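PDB 3M94: translation initiation factor 4E from Ascaris suum, which binds the 5' cap of messenger RNA, here the trimethylguanosine (m2,2,7G) form, and so probably serves the start of translation. Local coordinates for residues 107-119 and 131-145. Residues are numbered along the deposited sequence; the frame is centred on the assembly and turned at random.
Sequences QFEDNGEYICGAV and LWTRDSLKDDVNLRI
A classic beta bulge sets Cys-116 and Gly-117 against the single residue Trp-132, in the antiparallel hairpin of strands 115-121 and 127-133 within the curved eIF4E sheet. Trp-132 O accepts from Cys-116 N at 2.8 Å and, weakly, from Gly-117 N, while Trp-132 N returns a bond to Gly-117 O. Past the strand end, Tyr-114 O takes Arg-134 N.

Helix 139-153 packs through Ile-145 and Val-141 on strand 115-121 and the loop and 3-10 turn before it. Ile-145 CD1 reaches Ile-115 CG1 at 4.1 Å, and its CG2 branch meets Phe-108 CD2. Val-141 CG1, anti to the backbone N (chi1 161°), makes an off-centre CH-pi contact with Tyr-114, 4.1 Å from the ring centroid. From strand 127-133, Leu-131 CD2 approaches Phe-108 CZ, and Val-119 CG2 sits over the five-membered ring of Trp-132, which lies near the bound cap analogue.

Among polar contacts, Arg-144 of the helix joins Glu-109 of the loop: NE meets OE1 at 3.3 Å on the syn side but tilted out of the carboxylate plane, and a weaker NH2 bond to OE2 completes the salt bridge, the two planes 50° apart. Arg-134, whose NH2 also bonds Asn-72, reaches the backbone of the 3-10 turn: a turn about CG-CD (chi3 75°) brings NE to Glu-113 O, 3.0 Å away in the guanidinium plane.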
loop_
_atom_site.group_PDB
_atom_site.type_symbol
_atom_site.label_atom_id
_atom_site.label_comp_id
_atom_site.label_asym_id
_atom_site.label_seq_id
_atom_site.Cartn_x
_atom_site.Cartn_y
_atom_site.Cartn_z
ATOM N N GLN A 107 -8.293 3.929 8.803
ATOM C CA GLN A 107 -8.258 5.382 8.878
ATOM C C GLN A 107 -8.898 6.018 7.664
ATOM O O GLN A 107 -8.895 7.230 7.540
ATOM C CB GLN A 107 -6.801 5.854 9.001
ATOM C CG GLN A 107 -6.174 5.522 10.335
ATOM C CD GLN A 107 -6.840 6.259 11.465
ATOM O OE1 GLN A 107 -6.793 7.486 11.527
ATOM N NE2 GLN A 107 -7.485 5.522 12.352
ATOM N N PHE A 108 -9.455 5.212 6.763
ATOM C CA PHE A 108 -10.089 5.800 5.587
ATOM C C PHE A 108 -11.614 5.994 5.678
ATOM O O PHE A 108 -12.304 5.960 4.673
ATOM C CB PHE A 108 -9.619 5.076 4.317
ATOM C CG PHE A 108 -8.138 5.170 4.105
ATOM C CD1 PHE A 108 -7.271 4.258 4.712
ATOM C CD2 PHE A 108 -7.600 6.204 3.329
ATOM C CE1 PHE A 108 -5.878 4.357 4.534
ATOM C CE2 PHE A 108 -6.211 6.311 3.139
ATOM C CZ PHE A 108 -5.355 5.401 3.743
ATOM N N GLU A 109 -12.118 6.192 6.902
ATOM C CA GLU A 109 -13.497 6.634 7.138
ATOM C C GLU A 109 -14.536 5.631 6.608
ATOM O O GLU A 109 -14.457 4.448 6.909
ATOM C CB GLU A 109 -13.694 8.055 6.569
ATOM C CG GLU A 109 -12.791 9.093 7.269
ATOM C CD GLU A 109 -12.697 10.449 6.552
ATOM O OE1 GLU A 109 -13.321 10.656 5.486
ATOM O OE2 GLU A 109 -11.962 11.316 7.059
ATOM N N ASP A 110 -15.500 6.078 5.807
ATOM C CA ASP A 110 -16.520 5.150 5.316
ATOM C C ASP A 110 -16.129 4.533 3.973
ATOM O O ASP A 110 -16.967 3.976 3.266
ATOM C CB ASP A 110 -17.917 5.821 5.250
ATOM C CG ASP A 110 -17.858 7.282 4.857
ATOM O OD1 ASP A 110 -16.757 7.792 4.571
ATOM O OD2 ASP A 110 -18.920 7.937 4.833
ATOM N N ASN A 111 -14.846 4.626 3.636
ATOM C CA ASN A 111 -14.363 4.214 2.336
ATOM C C ASN A 111 -13.513 2.939 2.412
ATOM O O ASN A 111 -13.008 2.453 1.391
ATOM C CB ASN A 111 -13.578 5.370 1.692
ATOM C CG ASN A 111 -14.464 6.588 1.403
ATOM O OD1 ASN A 111 -15.539 6.458 0.817
ATOM N ND2 ASN A 111 -14.012 7.770 1.815
ATOM N N GLY A 112 -13.380 2.401 3.620
ATOM C CA GLY A 112 -12.505 1.261 3.872
ATOM C C GLY A 112 -12.846 0.015 3.079
ATOM O O GLY A 112 -11.959 -0.769 2.763
ATOM N N GLU A 113 -14.130 -0.174 2.770
ATOM C CA GLU A 113 -14.559 -1.274 1.891
ATOM C C GLU A 113 -13.942 -1.205 0.476
ATOM O O GLU A 113 -13.878 -2.214 -0.221
ATOM C CB GLU A 113 -16.093 -1.368 1.813
ATOM C CG GLU A 113 -16.813 -0.087 1.356
ATOM C CD GLU A 113 -17.290 0.789 2.518
ATOM O OE1 GLU A 113 -16.507 1.026 3.488
ATOM O OE2 GLU A 113 -18.465 1.230 2.456
ATOM N N TYR A 114 -13.491 -0.024 0.060
ATOM C CA TYR A 114 -12.912 0.132 -1.276
ATOM C C TYR A 114 -11.403 -0.126 -1.342
ATOM O O TYR A 114 -10.842 -0.265 -2.419
ATOM C CB TYR A 114 -13.252 1.506 -1.847
ATOM C CG TYR A 114 -14.714 1.627 -2.157
ATOM C CD1 TYR A 114 -15.220 1.157 -3.366
ATOM C CD2 TYR A 114 -15.600 2.180 -1.228
ATOM C CE1 TYR A 114 -16.577 1.257 -3.660
ATOM C CE2 TYR A 114 -16.953 2.280 -1.505
ATOM C CZ TYR A 114 -17.431 1.818 -2.723
ATOM O OH TYR A 114 -18.757 1.903 -3.005
ATOM N N ILE A 115 -10.752 -0.200 -0.190
ATOM C CA ILE A 115 -9.319 -0.454 -0.141
ATOM C C ILE A 115 -8.991 -1.948 -0.282
ATOM O O ILE A 115 -9.514 -2.777 0.462
ATOM C CB ILE A 115 -8.728 0.144 1.154
ATOM C CG1 ILE A 115 -8.702 1.671 1.019
ATOM C CG2 ILE A 115 -7.310 -0.405 1.445
ATOM C CD1 ILE A 115 -8.629 2.358 2.294
ATOM N N CYS A 116 -8.122 -2.286 -1.231
ATOM C CA CYS A 116 -7.691 -3.663 -1.401
ATOM C C CYS A 116 -6.396 -3.937 -0.654
ATOM O O CYS A 116 -6.284 -4.942 0.047
ATOM C CB CYS A 116 -7.507 -3.991 -2.875
ATOM S SG CYS A 116 -8.998 -3.703 -3.781
ATOM N N GLY A 117 -5.413 -3.056 -0.818
ATOM C CA GLY A 117 -4.170 -3.191 -0.080
ATOM C C GLY A 117 -3.121 -2.190 -0.491
ATOM O O GLY A 117 -3.380 -1.321 -1.328
ATOM N N ALA A 118 -1.934 -2.319 0.090
ATOM C CA ALA A 118 -0.808 -1.429 -0.218
ATOM C C ALA A 118 0.364 -2.166 -0.862
ATOM O O ALA A 118 0.564 -3.365 -0.626
ATOM C CB ALA A 118 -0.337 -0.749 1.041
ATOM N N VAL A 119 1.163 -1.427 -1.632
ATOM C CA VAL A 119 2.318 -1.995 -2.316
ATOM C C VAL A 119 3.514 -1.055 -2.239
ATOM O O VAL A 119 3.397 0.151 -2.524
ATOM C CB VAL A 119 2.024 -2.226 -3.822
ATOM C CG1 VAL A 119 3.224 -2.899 -4.536
ATOM C CG2 VAL A 119 0.755 -3.033 -4.012
ATOM N N LEU A 131 -1.450 2.651 -3.128
ATOM C CA LEU A 131 -2.626 2.144 -2.407
ATOM C C LEU A 131 -3.649 1.713 -3.447
ATOM O O LEU A 131 -4.122 2.538 -4.216
ATOM C CB LEU A 131 -3.196 3.204 -1.450
ATOM C CG LEU A 131 -4.458 2.868 -0.624
ATOM C CD1 LEU A 131 -4.259 1.645 0.264
ATOM C CD2 LEU A 131 -4.877 4.068 0.234
ATOM N N TRP A 132 -3.979 0.424 -3.450
ATOM C CA TRP A 132 -4.911 -0.173 -4.419
ATOM C C TRP A 132 -6.355 -0.144 -3.912
ATOM O O TRP A 132 -6.624 -0.557 -2.779
ATOM C CB TRP A 132 -4.538 -1.634 -4.713
ATOM C CG TRP A 132 -3.279 -1.846 -5.514
ATOM C CD1 TRP A 132 -2.190 -1.025 -5.581
ATOM C CD2 TRP A 132 -2.968 -2.987 -6.321
ATOM N NE1 TRP A 132 -1.235 -1.567 -6.397
ATOM C CE2 TRP A 132 -1.682 -2.774 -6.867
ATOM C CE3 TRP A 132 -3.662 -4.152 -6.659
ATOM C CZ2 TRP A 132 -1.067 -3.692 -7.720
ATOM C CZ3 TRP A 132 -3.049 -5.074 -7.506
ATOM C CH2 TRP A 132 -1.762 -4.835 -8.026
ATOM N N THR A 133 -7.267 0.331 -4.772
ATOM C CA THR A 133 -8.700 0.374 -4.477
ATOM C C THR A 133 -9.478 -0.469 -5.502
ATOM O O THR A 133 -8.966 -0.752 -6.589
ATOM C CB THR A 133 -9.245 1.822 -4.452
ATOM O OG1 THR A 133 -9.217 2.371 -5.779
ATOM C CG2 THR A 133 -8.396 2.687 -3.536
ATOM N N ARG A 134 -10.710 -0.854 -5.167
ATOM C CA ARG A 134 -11.415 -1.849 -5.982
ATOM C C ARG A 134 -12.208 -1.300 -7.175
ATOM O O ARG A 134 -12.566 -2.060 -8.060
ATOM C CB ARG A 134 -12.246 -2.821 -5.123
ATOM C CG ARG A 134 -13.423 -2.240 -4.382
ATOM C CD ARG A 134 -14.303 -3.356 -3.778
ATOM N NE ARG A 134 -13.708 -3.974 -2.586
ATOM C CZ ARG A 134 -13.164 -5.194 -2.543
ATOM N NH1 ARG A 134 -12.650 -5.656 -1.405
ATOM N NH2 ARG A 134 -13.134 -5.964 -3.627
ATOM N N ASP A 135 -12.463 0.007 -7.209
ATOM C CA ASP A 135 -13.254 0.602 -8.285
ATOM C C ASP A 135 -12.657 1.920 -8.793
ATOM O O ASP A 135 -12.715 2.949 -8.116
ATOM C CB ASP A 135 -14.715 0.791 -7.857
ATOM C CG ASP A 135 -15.630 1.213 -9.021
ATOM O OD1 ASP A 135 -15.141 1.582 -10.119
ATOM O OD2 ASP A 135 -16.861 1.181 -8.830
ATOM N N SER A 136 -12.115 1.876 -10.006
ATOM C CA SER A 136 -11.459 3.034 -10.613
ATOM C C SER A 136 -12.419 4.160 -11.035
ATOM O O SER A 136 -11.975 5.282 -11.290
ATOM C CB SER A 136 -10.649 2.579 -11.822
ATOM O OG SER A 136 -11.511 1.962 -12.756
ATOM N N LEU A 137 -13.719 3.873 -11.109
ATOM C CA LEU A 137 -14.700 4.886 -11.522
ATOM C C LEU A 137 -15.381 5.609 -10.355
ATOM O O LEU A 137 -16.119 6.567 -10.566
ATOM C CB LEU A 137 -15.763 4.294 -12.465
ATOM C CG LEU A 137 -15.372 3.580 -13.769
ATOM C CD1 LEU A 137 -16.638 3.207 -14.541
ATOM C CD2 LEU A 137 -14.401 4.390 -14.662
ATOM N N LYS A 138 -15.136 5.148 -9.132
ATOM C CA LYS A 138 -15.679 5.796 -7.940
ATOM C C LYS A 138 -14.836 7.013 -7.574
ATOM O O LYS A 138 -14.099 6.989 -6.583
ATOM C CB LYS A 138 -15.733 4.810 -6.771
ATOM C CG LYS A 138 -16.936 3.872 -6.791
ATOM C CD LYS A 138 -18.142 4.467 -6.081
ATOM C CE LYS A 138 -19.235 3.419 -5.888
ATOM N NZ LYS A 138 -20.577 4.041 -5.718
ATOM N N ASP A 139 -14.957 8.068 -8.384
ATOM C CA ASP A 139 -14.129 9.276 -8.272
ATOM C C ASP A 139 -14.181 9.977 -6.907
ATOM O O ASP A 139 -13.133 10.367 -6.362
ATOM C CB ASP A 139 -14.496 10.275 -9.371
ATOM C CG ASP A 139 -14.049 9.823 -10.758
ATOM O OD1 ASP A 139 -13.150 8.959 -10.873
ATOM O OD2 ASP A 139 -14.597 10.346 -11.743
ATOM N N ASP A 140 -15.394 10.146 -6.376
ATOM C CA ASP A 140 -15.588 10.791 -5.067
ATOM C C ASP A 140 -14.861 10.017 -3.956
ATOM O O ASP A 140 -14.153 10.604 -3.136
ATOM C CB ASP A 140 -17.080 10.947 -4.741
ATOM C CG ASP A 140 -17.852 11.697 -5.829
ATOM O OD1 ASP A 140 -17.597 11.465 -7.036
ATOM O OD2 ASP A 140 -18.734 12.509 -5.488
ATOM N N VAL A 141 -15.025 8.697 -3.966
ATOM C CA VAL A 141 -14.416 7.809 -2.989
ATOM C C VAL A 141 -12.882 7.816 -3.139
ATOM O O VAL A 141 -12.148 7.955 -2.155
ATOM C CB VAL A 141 -14.999 6.371 -3.140
ATOM C CG1 VAL A 141 -14.102 5.310 -2.485
ATOM C CG2 VAL A 141 -16.446 6.308 -2.610
ATOM N N ASN A 142 -12.415 7.675 -4.378
ATOM C CA ASN A 142 -10.987 7.694 -4.667
ATOM C C ASN A 142 -10.307 9.008 -4.295
ATOM O O ASN A 142 -9.243 8.995 -3.683
ATOM C CB ASN A 142 -10.732 7.293 -6.127
ATOM C CG ASN A 142 -10.971 5.805 -6.359
ATOM O OD1 ASN A 142 -10.701 4.979 -5.481
ATOM N ND2 ASN A 142 -11.496 5.458 -7.518
ATOM N N LEU A 143 -10.948 10.136 -4.601
ATOM C CA LEU A 143 -10.383 11.433 -4.272
ATOM C C LEU A 143 -10.197 11.492 -2.775
ATOM O O LEU A 143 -9.161 11.928 -2.293
ATOM C CB LEU A 143 -11.258 12.601 -4.767
ATOM C CG LEU A 143 -10.839 14.035 -4.390
ATOM C CD1 LEU A 143 -9.449 14.389 -4.923
ATOM C CD2 LEU A 143 -11.881 15.100 -4.834
ATOM N N ARG A 144 -11.202 11.029 -2.040
ATOM C CA ARG A 144 -11.169 11.125 -0.593
ATOM C C ARG A 144 -10.062 10.260 -0.004
ATOM O O ARG A 144 -9.318 10.692 0.879
ATOM C CB ARG A 144 -12.528 10.766 0.014
ATOM C CG ARG A 144 -12.574 10.994 1.518
ATOM C CD ARG A 144 -12.088 12.406 1.837
ATOM N NE ARG A 144 -12.141 12.719 3.258
ATOM C CZ ARG A 144 -11.328 13.581 3.858
ATOM N NH1 ARG A 144 -10.386 14.201 3.161
ATOM N NH2 ARG A 144 -11.448 13.817 5.158
ATOM N N ILE A 145 -9.951 9.041 -0.503
ATOM C CA ILE A 145 -8.875 8.153 -0.096
ATOM C C ILE A 145 -7.511 8.823 -0.329
ATOM O O ILE A 145 -6.627 8.754 0.517
ATOM C CB ILE A 145 -8.988 6.791 -0.807
ATOM C CG1 ILE A 145 -10.187 6.020 -0.246
ATOM C CG2 ILE A 145 -7.718 5.979 -0.626
ATOM C CD1 ILE A 145 -10.551 4.762 -1.004
#